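Local atomic coordinates of kinesin-like protein Nod (Drosophila melanogaster, PDB entry 3DC4), a protein that binds and hydrolyses ATP as a microtubule-associated kinesin, tracks microtubule ends and is required for segregating non-exchange chromosomes in meiosis. Residues 96-101 / 110-115; 80-85 / 307-312; 126-131 / 224-229; 238-243 / 290-295. All coordinates share one frame; numbering follows the deposited sequence.

Interaction 1 of 4, residues 96-101 / 110-115. With ADP (adenosine-5'-diphosphate), chain C.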
loop_
_atom_site.group_PDB
_atom_site.type_symbol
_atom_site.label_atom_id
_atom_site.label_comp_id
_atom_site.label_asym_id
_atom_site.label_seq_id
_atom_site.Cartn_x
_atom_site.Cartn_y
_atom_site.Cartn_z
ATOM N N CYS A 96 8.924 -4.020 -1.699
ATOM C CA CYS A 96 7.566 -4.393 -1.304
ATOM C C CYS A 96 6.614 -3.206 -1.340
ATOM O O CYS A 96 6.975 -2.103 -0.929
ATOM C CB CYS A 96 7.562 -4.962 0.119
ATOM S SG CYS A 96 8.563 -6.446 0.374
ATOM N N THR A 97 5.389 -3.446 -1.801
ATOM C CA THR A 97 4.382 -2.397 -1.868
ATOM C C THR A 97 3.036 -2.914 -1.358
ATOM O O THR A 97 2.570 -3.967 -1.778
ATOM C CB THR A 97 4.209 -1.889 -3.310
ATOM O OG1 THR A 97 5.461 -1.361 -3.778
ATOM C CG2 THR A 97 3.148 -0.801 -3.377
ATOM N N ALA A 98 2.439 -2.187 -0.421
ATOM C CA ALA A 98 1.133 -2.548 0.118
ATOM C C ALA A 98 0.298 -1.318 -0.202
ATOM O O ALA A 98 0.588 -0.212 0.263
ATOM C CB ALA A 98 1.206 -2.790 1.636
ATOM N N LEU A 99 -0.734 -1.513 -1.013
ATOM C CA LEU A 99 -1.575 -0.408 -1.438
ATOM C C LEU A 99 -3.049 -0.560 -1.117
ATOM O O LEU A 99 -3.680 -1.559 -1.470
ATOM C CB LEU A 99 -1.376 -0.187 -2.945
ATOM C CG LEU A 99 -2.161 0.898 -3.679
ATOM C CD1 LEU A 99 -1.407 1.271 -4.946
ATOM C CD2 LEU A 99 -3.569 0.408 -4.007
ATOM N N ALA A 100 -3.587 0.452 -0.446
ATOM C CA ALA A 100 -4.993 0.462 -0.083
ATOM C C ALA A 100 -5.717 1.346 -1.089
ATOM O O ALA A 100 -5.255 2.444 -1.436
ATOM C CB ALA A 100 -5.182 1.025 1.337
ATOM N N TYR A 101 -6.855 0.865 -1.561
ATOM C CA TYR A 101 -7.646 1.621 -2.513
ATOM C C TYR A 101 -9.111 1.366 -2.226
ATOM O O TYR A 101 -9.463 0.442 -1.485
ATOM C CB TYR A 101 -7.323 1.195 -3.946
ATOM C CG TYR A 101 -7.915 -0.137 -4.361
ATOM C CD1 TYR A 101 -7.276 -1.342 -4.047
ATOM C CD2 TYR A 101 -9.097 -0.192 -5.106
ATOM C CE1 TYR A 101 -7.804 -2.570 -4.478
ATOM C CE2 TYR A 101 -9.630 -1.410 -5.540
ATOM C CZ TYR A 101 -8.979 -2.595 -5.225
ATOM O OH TYR A 101 -9.473 -3.806 -5.657
ATOM N N TYR A 110 -7.069 4.242 7.938
ATOM C CA TYR A 110 -7.109 3.499 9.189
ATOM C C TYR A 110 -6.271 2.222 9.070
ATOM O O TYR A 110 -5.425 1.951 9.923
ATOM C CB TYR A 110 -8.564 3.134 9.527
ATOM C CG TYR A 110 -8.712 2.210 10.716
ATOM C CD1 TYR A 110 -8.725 2.712 12.016
ATOM C CD2 TYR A 110 -8.826 0.829 10.541
ATOM C CE1 TYR A 110 -8.856 1.864 13.113
ATOM C CE2 TYR A 110 -8.948 -0.027 11.632
ATOM C CZ TYR A 110 -8.965 0.499 12.914
ATOM O OH TYR A 110 -9.095 -0.333 13.996
ATOM N N SER A 111 -6.495 1.460 8.000
ATOM C CA SER A 111 -5.787 0.193 7.771
ATOM C C SER A 111 -4.281 0.354 7.571
ATOM O O SER A 111 -3.488 -0.422 8.102
ATOM C CB SER A 111 -6.379 -0.527 6.548
ATOM O OG SER A 111 -7.725 -0.901 6.778
ATOM N N MET A 112 -3.885 1.365 6.809
ATOM C CA MET A 112 -2.473 1.560 6.532
ATOM C C MET A 112 -1.721 2.229 7.672
ATOM O O MET A 112 -0.492 2.184 7.715
ATOM C CB MET A 112 -2.307 2.367 5.246
ATOM C CG MET A 112 -2.990 1.742 4.027
ATOM S SD MET A 112 -2.703 -0.045 3.914
ATOM C CE MET A 112 -1.415 -0.096 2.659
ATOM N N GLY A 113 -2.458 2.850 8.588
ATOM C CA GLY A 113 -1.836 3.514 9.727
ATOM C C GLY A 113 -1.191 4.841 9.381
ATOM O O GLY A 113 -0.069 5.124 9.793
ATOM N N MET A 114 -1.921 5.663 8.636
ATOM C CA MET A 114 -1.442 6.967 8.200
ATOM C C MET A 114 -1.527 8.060 9.258
ATOM O O MET A 114 -0.930 9.124 9.105
ATOM C CB MET A 114 -2.216 7.400 6.957
ATOM C CG MET A 114 -1.986 6.507 5.754
ATOM S SD MET A 114 -0.252 6.500 5.237
ATOM C CE MET A 114 -0.063 8.179 4.658
ATOM N N THR A 115 -2.269 7.798 10.328
ATOM C CA THR A 115 -2.425 8.764 11.407
ATOM C C THR A 115 -1.284 8.608 12.409
ATOM O O THR A 115 -0.868 7.494 12.716
ATOM C CB THR A 115 -3.769 8.563 12.142
ATOM O OG1 THR A 115 -4.848 8.751 11.220
ATOM C CG2 THR A 115 -3.913 9.564 13.290
HETATM P PB ADP C . -10.649 6.346 4.270
HETATM O O1B ADP C . -10.728 5.212 3.330
HETATM O O2B ADP C . -9.141 6.640 4.578
HETATM O O3B ADP C . -11.400 7.640 3.507
HETATM P PA ADP C . -10.630 6.087 7.014
HETATM O O1A ADP C . -9.486 5.198 6.947
HETATM O O2A ADP C . -10.177 7.591 7.209
HETATM O O3A ADP C . -11.481 5.938 5.611
HETATM O "O5'" ADP C . -11.605 5.602 8.186
HETATM C "C5'" ADP C . -12.724 6.493 8.286
HETATM C "C4'" ADP C . -13.269 6.427 9.715
HETATM O "O4'" ADP C . -13.727 5.087 10.029
HETATM C "C3'" ADP C . -12.143 6.777 10.760
HETATM O "O3'" ADP C . -12.695 7.152 12.014
HETATM C "C2'" ADP C . -11.642 5.302 11.052
HETATM O "O2'" ADP C . -11.034 5.219 12.350
HETATM C "C1'" ADP C . -12.962 4.487 11.086
HETATM N N9 ADP C . -12.711 3.084 10.756
HETATM C C8 ADP C . -12.516 2.567 9.496
HETATM N N7 ADP C . -12.179 1.298 9.566
HETATM C C5 ADP C . -12.342 0.883 10.849
HETATM C C6 ADP C . -12.138 -0.335 11.547
HETATM N N6 ADP C . -11.870 -1.501 10.853
HETATM N N1 ADP C . -12.243 -0.343 12.897
HETATM C C2 ADP C . -12.635 0.744 13.570
HETATM N N3 ADP C . -12.811 1.915 12.967
HETATM C C4 ADP C . -12.631 2.044 11.645
#
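The strand-loop-helix unit of the kinesin P-loop brings A98 and A100 of strand 96-101 against M112, close to the end of the short helix whose Y110 holds ADP. Both alanine methyls face the helix, and M112 lies across them. With its CG beside the backbone N (chi1 -57°) and further bends along the chain, the methionine reaches over to the strand, CG by A100 and CE by A98. Its CG rests on A100 CB at 3.5 Å, and the sulfur SD keeps 3.7 Å from the same methyl. Further out, M112 CE lies 3.9 Å from A98 CB and comes as near as 3.1 Å to A98 O, so the methyl end meets peptide as well as side chain.

On the nucleotide side, Y110 N donates to ADP O1A over 2.8 Å at a fairly straight 162°. The adenine covers one face of the Y110 ring near its rim, C5 standing 3.5 Å above the ring plane. G113, with positive phi, is the C-prime residue of a Schellman motif closing the helix, where M114 N returns to S109 O.

The strand runs between neighbours 234-241 and 305-312 in the central sheet. M112 also touches I239 of strand 234-241, while L99 points to the other sheet face and packs on L268 and I271 of helix 267-279.

Interaction 2 of 4, residues 80-85 / 307-312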
loop_
_atom_site.group_PDB
_atom_site.type_symbol
_atom_site.label_atom_id
_atom_site.label_comp_id
_atom_site.label_asym_id
_atom_site.label_seq_id
_atom_site.Cartn_x
_atom_site.Cartn_y
_atom_site.Cartn_z
ATOM N N GLN A 80 -0.841 -9.244 10.545
ATOM C CA GLN A 80 -0.157 -10.524 10.622
ATOM C C GLN A 80 -0.383 -11.377 9.374
ATOM O O GLN A 80 0.540 -11.997 8.875
ATOM C CB GLN A 80 -0.613 -11.289 11.869
ATOM C CG GLN A 80 -0.261 -10.581 13.163
ATOM C CD GLN A 80 1.191 -10.729 13.549
ATOM O OE1 GLN A 80 1.803 -9.801 14.082
ATOM N NE2 GLN A 80 1.747 -11.912 13.314
ATOM N N ALA A 81 -1.607 -11.397 8.863
ATOM C CA ALA A 81 -1.914 -12.200 7.688
ATOM C C ALA A 81 -1.432 -11.613 6.378
ATOM O O ALA A 81 -0.936 -12.328 5.513
ATOM C CB ALA A 81 -3.420 -12.442 7.595
ATOM N N LEU A 82 -1.561 -10.302 6.239
ATOM C CA LEU A 82 -1.225 -9.655 4.989
ATOM C C LEU A 82 0.124 -8.984 4.837
ATOM O O LEU A 82 0.722 -9.030 3.757
ATOM C CB LEU A 82 -2.315 -8.636 4.674
ATOM C CG LEU A 82 -2.284 -8.015 3.283
ATOM C CD1 LEU A 82 -2.623 -9.090 2.251
ATOM C CD2 LEU A 82 -3.281 -6.874 3.225
ATOM N N ILE A 83 0.624 -8.375 5.902
ATOM C CA ILE A 83 1.874 -7.643 5.795
ATOM C C ILE A 83 3.098 -8.267 6.443
ATOM O O ILE A 83 4.182 -8.230 5.870
ATOM C CB ILE A 83 1.669 -6.213 6.338
ATOM C CG1 ILE A 83 0.467 -5.571 5.638
ATOM C CG2 ILE A 83 2.917 -5.372 6.118
ATOM C CD1 ILE A 83 0.676 -5.274 4.143
ATOM N N LEU A 84 2.930 -8.847 7.624
ATOM C CA LEU A 84 4.055 -9.459 8.321
ATOM C C LEU A 84 4.935 -10.310 7.400
ATOM O O LEU A 84 6.163 -10.202 7.439
ATOM C CB LEU A 84 3.558 -10.304 9.502
ATOM C CG LEU A 84 4.676 -10.976 10.304
ATOM C CD1 LEU A 84 5.585 -9.915 10.916
ATOM C CD2 LEU A 84 4.073 -11.857 11.387
ATOM N N PRO A 85 4.326 -11.157 6.550
ATOM C CA PRO A 85 5.122 -11.994 5.644
ATOM C C PRO A 85 6.072 -11.186 4.757
ATOM O O PRO A 85 7.140 -11.666 4.383
ATOM C CB PRO A 85 4.062 -12.728 4.825
ATOM C CG PRO A 85 2.946 -12.885 5.825
ATOM C CD PRO A 85 2.897 -11.496 6.445
ATOM N N THR A 307 0.980 -5.990 -2.993
ATOM C CA THR A 307 -0.220 -6.421 -2.289
ATOM C C THR A 307 -1.279 -5.322 -2.285
ATOM O O THR A 307 -1.030 -4.192 -1.851
ATOM C CB THR A 307 0.095 -6.824 -0.836
ATOM O OG1 THR A 307 0.950 -7.975 -0.836
ATOM C CG2 THR A 307 -1.196 -7.160 -0.083
ATOM N N PHE A 308 -2.459 -5.670 -2.791
ATOM C CA PHE A 308 -3.601 -4.759 -2.870
ATOM C C PHE A 308 -4.536 -4.968 -1.699
ATOM O O PHE A 308 -4.803 -6.106 -1.315
ATOM C CB PHE A 308 -4.423 -5.028 -4.134
ATOM C CG PHE A 308 -3.781 -4.568 -5.401
ATOM C CD1 PHE A 308 -3.960 -3.260 -5.845
ATOM C CD2 PHE A 308 -3.041 -5.451 -6.178
ATOM C CE1 PHE A 308 -3.419 -2.843 -7.057
ATOM C CE2 PHE A 308 -2.495 -5.046 -7.392
ATOM C CZ PHE A 308 -2.685 -3.734 -7.832
ATOM N N LEU A 309 -5.042 -3.879 -1.138
ATOM C CA LEU A 309 -6.008 -3.974 -0.053
ATOM C C LEU A 309 -7.208 -3.160 -0.493
ATOM O O LEU A 309 -7.174 -1.923 -0.478
ATOM C CB LEU A 309 -5.463 -3.413 1.265
ATOM C CG LEU A 309 -6.455 -3.436 2.442
ATOM C CD1 LEU A 309 -6.898 -4.872 2.734
ATOM C CD2 LEU A 309 -5.786 -2.848 3.689
ATOM N N ALA A 310 -8.252 -3.860 -0.924
ATOM C CA ALA A 310 -9.492 -3.222 -1.364
ATOM C C ALA A 310 -10.348 -3.005 -0.138
ATOM O O ALA A 310 -10.686 -3.952 0.560
ATOM C CB ALA A 310 -10.239 -4.128 -2.337
ATOM N N CYS A 311 -10.681 -1.758 0.137
ATOM C CA CYS A 311 -11.521 -1.452 1.276
ATOM C C CYS A 311 -12.898 -1.158 0.704
ATOM O O CYS A 311 -13.016 -0.369 -0.233
ATOM C CB CYS A 311 -10.983 -0.224 2.015
ATOM S SG CYS A 311 -9.342 -0.523 2.845
ATOM N N ILE A 312 -13.926 -1.782 1.273
ATOM C CA ILE A 312 -15.296 -1.611 0.790
ATOM C C ILE A 312 -16.314 -1.322 1.876
ATOM O O ILE A 312 -16.192 -1.775 3.013
ATOM C CB ILE A 312 -15.777 -2.869 0.049
ATOM C CG1 ILE A 312 -15.740 -4.077 0.995
ATOM C CG2 ILE A 312 -14.902 -3.116 -1.176
ATOM C CD1 ILE A 312 -16.262 -5.372 0.382
HETATM O O HOH W 1 0.864 -9.937 1.226
#
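Helix-on-sheet packing, reinforced by a bridging water, joins L82 of helix 75-82 to T307 and L309 of strand 305-312, a central strand of the motor-domain sheet lying between strands 23-30 and 96-101. L82 is the residue that carries the helix side. Its CG stands opposite the backbone N across the CA-CB bond (chi1 -170°), which extends the side chain toward the strand, where it meets T307 tip to tip. L82 CD1 presses on T307 CG2 at 3.3 Å, tighter than ordinary van der Waals contact, and L82 CG lies 3.6 Å from that same methyl. The other branch, L82 CD2, passes L309 at a slant and reaches its CD1 at 4.2 Å, a looser contact.

T307 presents two different ends to the helix. While CG2 meets the leucine, OG1 lies beside the strand's own backbone N and turns to a water 2.8 Å away. That water donates a hydrogen bond to L82 O at 2.7 Å, linking the helix to the strand hydroxyl. Cutting this leucine back to an alanine would probably open a gap over the T307 methyl and leave L309 CD1 without the L82 methyl beside it.

L82 also touches A27 of strand 23-30. The chemistry is thus divided: the buried part of the contact is made by methyl carbons of L82, T307 and L309, whereas a single water gives the carbonyl of L82 a polar partner where no direct protein bond joins the two segments.

Interaction 3 of 4, residues 126-131 / 224-229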
loop_
_atom_site.group_PDB
_atom_site.type_symbol
_atom_site.label_atom_id
_atom_site.label_comp_id
_atom_site.label_asym_id
_atom_site.label_seq_id
_atom_site.Cartn_x
_atom_site.Cartn_y
_atom_site.Cartn_z
ATOM N N GLY A 126 -2.272 0.978 12.834
ATOM C CA GLY A 126 -2.289 0.382 11.512
ATOM C C GLY A 126 -1.032 -0.316 11.022
ATOM O O GLY A 126 -0.103 -0.603 11.787
ATOM N N ILE A 127 -1.003 -0.580 9.720
ATOM C CA ILE A 127 0.113 -1.282 9.103
ATOM C C ILE A 127 1.472 -0.622 9.245
ATOM O O ILE A 127 2.430 -1.304 9.580
ATOM C CB ILE A 127 -0.171 -1.541 7.612
ATOM C CG1 ILE A 127 -1.271 -2.597 7.500
ATOM C CG2 ILE A 127 1.095 -1.992 6.901
ATOM C CD1 ILE A 127 -1.781 -2.838 6.085
ATOM N N LEU A 128 1.568 0.681 8.999
ATOM C CA LEU A 128 2.851 1.371 9.099
ATOM C C LEU A 128 3.573 1.181 10.429
ATOM O O LEU A 128 4.698 0.686 10.462
ATOM C CB LEU A 128 2.681 2.872 8.838
ATOM C CG LEU A 128 3.033 3.400 7.446
ATOM C CD1 LEU A 128 2.686 4.892 7.355
ATOM C CD2 LEU A 128 4.526 3.196 7.173
ATOM N N PRO A 129 2.932 1.560 11.546
ATOM C CA PRO A 129 3.608 1.390 12.834
ATOM C C PRO A 129 3.918 -0.059 13.194
ATOM O O PRO A 129 4.934 -0.330 13.827
ATOM C CB PRO A 129 2.649 2.061 13.820
ATOM C CG PRO A 129 1.307 1.831 13.187
ATOM C CD PRO A 129 1.571 2.101 11.727
ATOM N N ARG A 130 3.060 -0.991 12.789
ATOM C CA ARG A 130 3.300 -2.395 13.100
ATOM C C ARG A 130 4.470 -2.935 12.295
ATOM O O ARG A 130 5.310 -3.676 12.816
ATOM C CB ARG A 130 2.049 -3.231 12.824
ATOM C CG ARG A 130 0.857 -2.827 13.677
ATOM C CD ARG A 130 -0.365 -3.679 13.401
ATOM N NE ARG A 130 -1.492 -3.190 14.184
ATOM C CZ ARG A 130 -1.741 -3.547 15.440
ATOM N NH1 ARG A 130 -0.949 -4.418 16.051
ATOM N NH2 ARG A 130 -2.758 -3.001 16.100
ATOM N N ALA A 131 4.528 -2.561 11.024
ATOM C CA ALA A 131 5.608 -3.012 10.158
ATOM C C ALA A 131 6.944 -2.490 10.667
ATOM O O ALA A 131 7.908 -3.239 10.781
ATOM C CB ALA A 131 5.376 -2.528 8.750
ATOM N N VAL A 224 3.907 6.510 1.933
ATOM C CA VAL A 224 4.912 6.559 2.983
ATOM C C VAL A 224 5.758 5.316 2.771
ATOM O O VAL A 224 5.250 4.193 2.741
ATOM C CB VAL A 224 4.283 6.537 4.390
ATOM C CG1 VAL A 224 5.374 6.496 5.442
ATOM C CG2 VAL A 224 3.424 7.770 4.588
ATOM N N THR A 225 7.051 5.525 2.596
ATOM C CA THR A 225 7.954 4.420 2.353
ATOM C C THR A 225 8.985 4.234 3.443
ATOM O O THR A 225 9.667 5.180 3.845
ATOM C CB THR A 225 8.690 4.606 1.016
ATOM O OG1 THR A 225 7.738 4.574 -0.049
ATOM C CG2 THR A 225 9.725 3.508 0.806
ATOM N N ILE A 226 9.065 2.999 3.925
ATOM C CA ILE A 226 10.046 2.631 4.927
ATOM C C ILE A 226 11.212 2.093 4.109
ATOM O O ILE A 226 11.068 1.105 3.384
ATOM C CB ILE A 226 9.508 1.531 5.859
ATOM C CG1 ILE A 226 8.399 2.107 6.740
ATOM C CG2 ILE A 226 10.639 0.961 6.709
ATOM C CD1 ILE A 226 7.795 1.099 7.720
ATOM N N HIS A 227 12.353 2.770 4.209
ATOM C CA HIS A 227 13.554 2.386 3.477
ATOM C C HIS A 227 14.530 1.641 4.373
ATOM O O HIS A 227 14.820 2.069 5.491
ATOM C CB HIS A 227 14.267 3.626 2.929
ATOM C CG HIS A 227 13.440 4.452 1.992
ATOM N ND1 HIS A 227 13.573 4.378 0.621
ATOM C CD2 HIS A 227 12.483 5.381 2.228
ATOM C CE1 HIS A 227 12.735 5.229 0.053
ATOM N NE2 HIS A 227 12.062 5.851 1.005
ATOM N N VAL A 228 15.026 0.520 3.865
ATOM C CA VAL A 228 16.000 -0.311 4.559
ATOM C C VAL A 228 17.255 -0.191 3.702
ATOM O O VAL A 228 17.299 -0.689 2.574
ATOM C CB VAL A 228 15.520 -1.779 4.612
ATOM C CG1 VAL A 228 16.598 -2.672 5.201
ATOM C CG2 VAL A 228 14.253 -1.869 5.463
ATOM N N LYS A 229 18.265 0.492 4.238
ATOM C CA LYS A 229 19.506 0.732 3.513
ATOM C C LYS A 229 20.771 0.163 4.140
ATOM O O LYS A 229 20.974 0.252 5.349
ATOM C CB LYS A 229 19.705 2.242 3.321
ATOM C CG LYS A 229 18.707 2.923 2.395
ATOM C CD LYS A 229 19.133 4.365 2.130
ATOM C CE LYS A 229 18.318 5.007 1.015
ATOM N NZ LYS A 229 18.761 6.407 0.776
#
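L128 lies across V224 and alongside I226, seating the first turn of helix 127-141 on strand 220-229 in the alpha/beta sandwich of the kinesin motor. The short helical segment runs almost along the strand, at 12° between their N-to-C directions, with the axes 10.3 Å apart, a spacing bridged mainly by L128, V224 and I226.

Two orientations distinguish the partners of L128. Against V224 it lies obliquely, its CD1 resting on both CB and CG1 of the valine at 3.7 Å, while CD2 meets the same CG1 at 3.8 Å; a chi1 of -100°, off a staggered value, sets the two branches astride this one methyl. Against I226 the side chains slide past each other in opposite directions, and L128 CD2 comes to 3.9 Å from I226 CD1. I226 has its CG1 beside the backbone N with CD1 fully extended beyond it, which carries the methyl up to the helix. Trimming L128 to an alanine is likely to leave V224 CG1 and the end of I226 facing a gap where the two branches had been.

Neighbouring strands close the layer: L128 also packs on I239 of strand 234-241, V224 on F156 and I226 on V152 of strand 151-160. G126 occupies the N-cap position, and its O accepts a weak bond from R130 N. One turn after L128, the small A131 only grazes the strand, its CB lying 4.5 Å from I226 CD1.

Interaction 4 of 4, residues 238-243 / 290-295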
loop_
_atom_site.group_PDB
_atom_site.type_symbol
_atom_site.label_atom_id
_atom_site.label_comp_id
_atom_site.label_asym_id
_atom_site.label_seq_id
_atom_site.Cartn_x
_atom_site.Cartn_y
_atom_site.Cartn_z
ATOM N N ASN A 238 6.759 0.224 0.541
ATOM C CA ASN A 238 5.881 1.318 0.173
ATOM C C ASN A 238 4.481 1.089 0.718
ATOM O O ASN A 238 3.817 0.118 0.355
ATOM C CB ASN A 238 5.781 1.426 -1.347
ATOM C CG ASN A 238 7.137 1.583 -2.011
ATOM O OD1 ASN A 238 7.853 2.556 -1.762
ATOM N ND2 ASN A 238 7.502 0.620 -2.847
ATOM N N ILE A 239 4.039 1.992 1.581
ATOM C CA ILE A 239 2.708 1.924 2.148
ATOM C C ILE A 239 1.932 2.996 1.407
ATOM O O ILE A 239 2.136 4.200 1.624
ATOM C CB ILE A 239 2.721 2.219 3.662
ATOM C CG1 ILE A 239 3.591 1.176 4.372
ATOM C CG2 ILE A 239 1.305 2.173 4.221
ATOM C CD1 ILE A 239 3.158 -0.263 4.128
ATOM N N VAL A 240 1.056 2.553 0.515
ATOM C CA VAL A 240 0.276 3.473 -0.299
ATOM C C VAL A 240 -1.181 3.598 0.126
ATOM O O VAL A 240 -1.882 2.601 0.288
ATOM C CB VAL A 240 0.329 3.040 -1.768
ATOM C CG1 VAL A 240 -0.267 4.121 -2.646
ATOM C CG2 VAL A 240 1.769 2.741 -2.156
ATOM N N ASP A 241 -1.621 4.839 0.289
ATOM C CA ASP A 241 -2.981 5.151 0.703
ATOM C C ASP A 241 -3.543 6.049 -0.401
ATOM O O ASP A 241 -3.305 7.259 -0.415
ATOM C CB ASP A 241 -2.916 5.891 2.039
ATOM C CG ASP A 241 -4.276 6.185 2.626
ATOM O OD1 ASP A 241 -4.315 6.926 3.629
ATOM O OD2 ASP A 241 -5.301 5.688 2.116
ATOM N N LEU A 242 -4.265 5.455 -1.346
ATOM C CA LEU A 242 -4.821 6.217 -2.458
ATOM C C LEU A 242 -6.049 7.027 -2.073
ATOM O O LEU A 242 -6.733 6.717 -1.094
ATOM C CB LEU A 242 -5.148 5.274 -3.617
ATOM C CG LEU A 242 -3.936 4.516 -4.156
ATOM C CD1 LEU A 242 -4.368 3.687 -5.348
ATOM C CD2 LEU A 242 -2.832 5.504 -4.562
ATOM N N ALA A 243 -6.316 8.073 -2.845
ATOM C CA ALA A 243 -7.470 8.929 -2.595
ATOM C C ALA A 243 -8.728 8.131 -2.935
ATOM O O ALA A 243 -8.635 7.033 -3.479
ATOM C CB ALA A 243 -7.390 10.185 -3.462
ATOM N N SER A 290 1.344 6.912 -15.419
ATOM C CA SER A 290 0.825 7.653 -14.270
ATOM C C SER A 290 1.944 7.979 -13.296
ATOM O O SER A 290 2.985 7.329 -13.294
ATOM C CB SER A 290 -0.238 6.844 -13.523
ATOM O OG SER A 290 0.362 5.797 -12.779
ATOM N N VAL A 291 1.716 8.987 -12.464
ATOM C CA VAL A 291 2.699 9.387 -11.474
ATOM C C VAL A 291 2.918 8.266 -10.464
ATOM O O VAL A 291 4.035 8.050 -10.004
ATOM C CB VAL A 291 2.246 10.643 -10.720
ATOM C CG1 VAL A 291 3.270 11.005 -9.661
ATOM C CG2 VAL A 291 2.061 11.794 -11.700
ATOM N N LEU A 292 1.846 7.555 -10.122
ATOM C CA LEU A 292 1.933 6.461 -9.161
ATOM C C LEU A 292 2.919 5.381 -9.606
ATOM O O LEU A 292 3.782 4.964 -8.833
ATOM C CB LEU A 292 0.552 5.834 -8.951
ATOM C CG LEU A 292 0.431 4.769 -7.847
ATOM C CD1 LEU A 292 0.890 5.342 -6.518
ATOM C CD2 LEU A 292 -1.011 4.304 -7.762
ATOM N N THR A 293 2.796 4.931 -10.851
ATOM C CA THR A 293 3.679 3.890 -11.359
ATOM C C THR A 293 5.084 4.415 -11.648
ATOM O O THR A 293 6.029 3.637 -11.783
ATOM C CB THR A 293 3.089 3.220 -12.628
ATOM O OG1 THR A 293 2.645 4.222 -13.552
ATOM C CG2 THR A 293 1.919 2.319 -12.250
ATOM N N THR A 294 5.219 5.733 -11.741
ATOM C CA THR A 294 6.517 6.345 -11.983
ATOM C C THR A 294 7.271 6.399 -10.653
ATOM O O THR A 294 8.423 5.977 -10.564
ATOM C CB THR A 294 6.357 7.770 -12.557
ATOM O OG1 THR A 294 5.760 7.691 -13.858
ATOM C CG2 THR A 294 7.709 8.459 -12.678
ATOM N N VAL A 295 6.607 6.898 -9.614
ATOM C CA VAL A 295 7.217 6.984 -8.290
ATOM C C VAL A 295 7.574 5.596 -7.760
ATOM O O VAL A 295 8.608 5.416 -7.118
ATOM C CB VAL A 295 6.269 7.672 -7.291
ATOM C CG1 VAL A 295 6.870 7.629 -5.888
ATOM C CG2 VAL A 295 6.031 9.113 -7.720
#
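V240 on strand 234-241 and L242 in the DLAG sequence that begins at D241, the switch II motif of kinesins, meet L292 of the short helix 291-295, which packs on one face of the sheet there. The packing across the contact is wholly apolar. L242 and L292 reach toward each other tip to tip, their CD2 atoms 3.9 Å apart, and L242 CD1 stands 4.2 Å from L292 CD2. The other branch of L292 turns to the strand, where its CD1 lies 4.2 Å from V240 CG1; one leucine thus serves both partners, a branch for each. L242 gets there with an extended end (chi2 -177°) although its CB does not head straight for the helix. I271 and I223 also touch L292, and L268 of helix 267-279 lies against L242, so the contact is part of a wider apolar layer.

Hydrogen bonds belong to the two sides separately. On the switch II side, D241 OD1 pairs with S109 OG, tying the beginning of the switch to a P-loop residue that lines the ADP pocket.

At the helix start, S290 sits in the N-cap position and V291 N is bonded to E162 OE1. V295 N closes the turn on V291 O at 2.8 Å, and T294 N makes weaker bonds to S290 O and V291 O. Beside them S290 OG donates to T293 OG1 across 2.9 Å.

Interactions 1, 2 and 3 lie on one face of the central sheet, with 4 on the other. Strand 96-101 joins several of them: L99 O accepts from L309 N of interaction 2 at 2.7 Å, and A98 N bonds N238 O of interaction 4 at 2.8 Å. Interactions 1 and 3 connect through L128 N to M112 O, 2.9 Å, and interactions 3 and 4 through I239 N to V224 O, 2.8 Å. I83 fits between A98 and I127, linking the first three. Interaction 1 holds ADP directly. The side chain of L309 in interaction 2 is about 9 Å from ADP, as is that of L242 in interaction 4. The side chain of L128 in interaction 3 is about 12 Å from ADP.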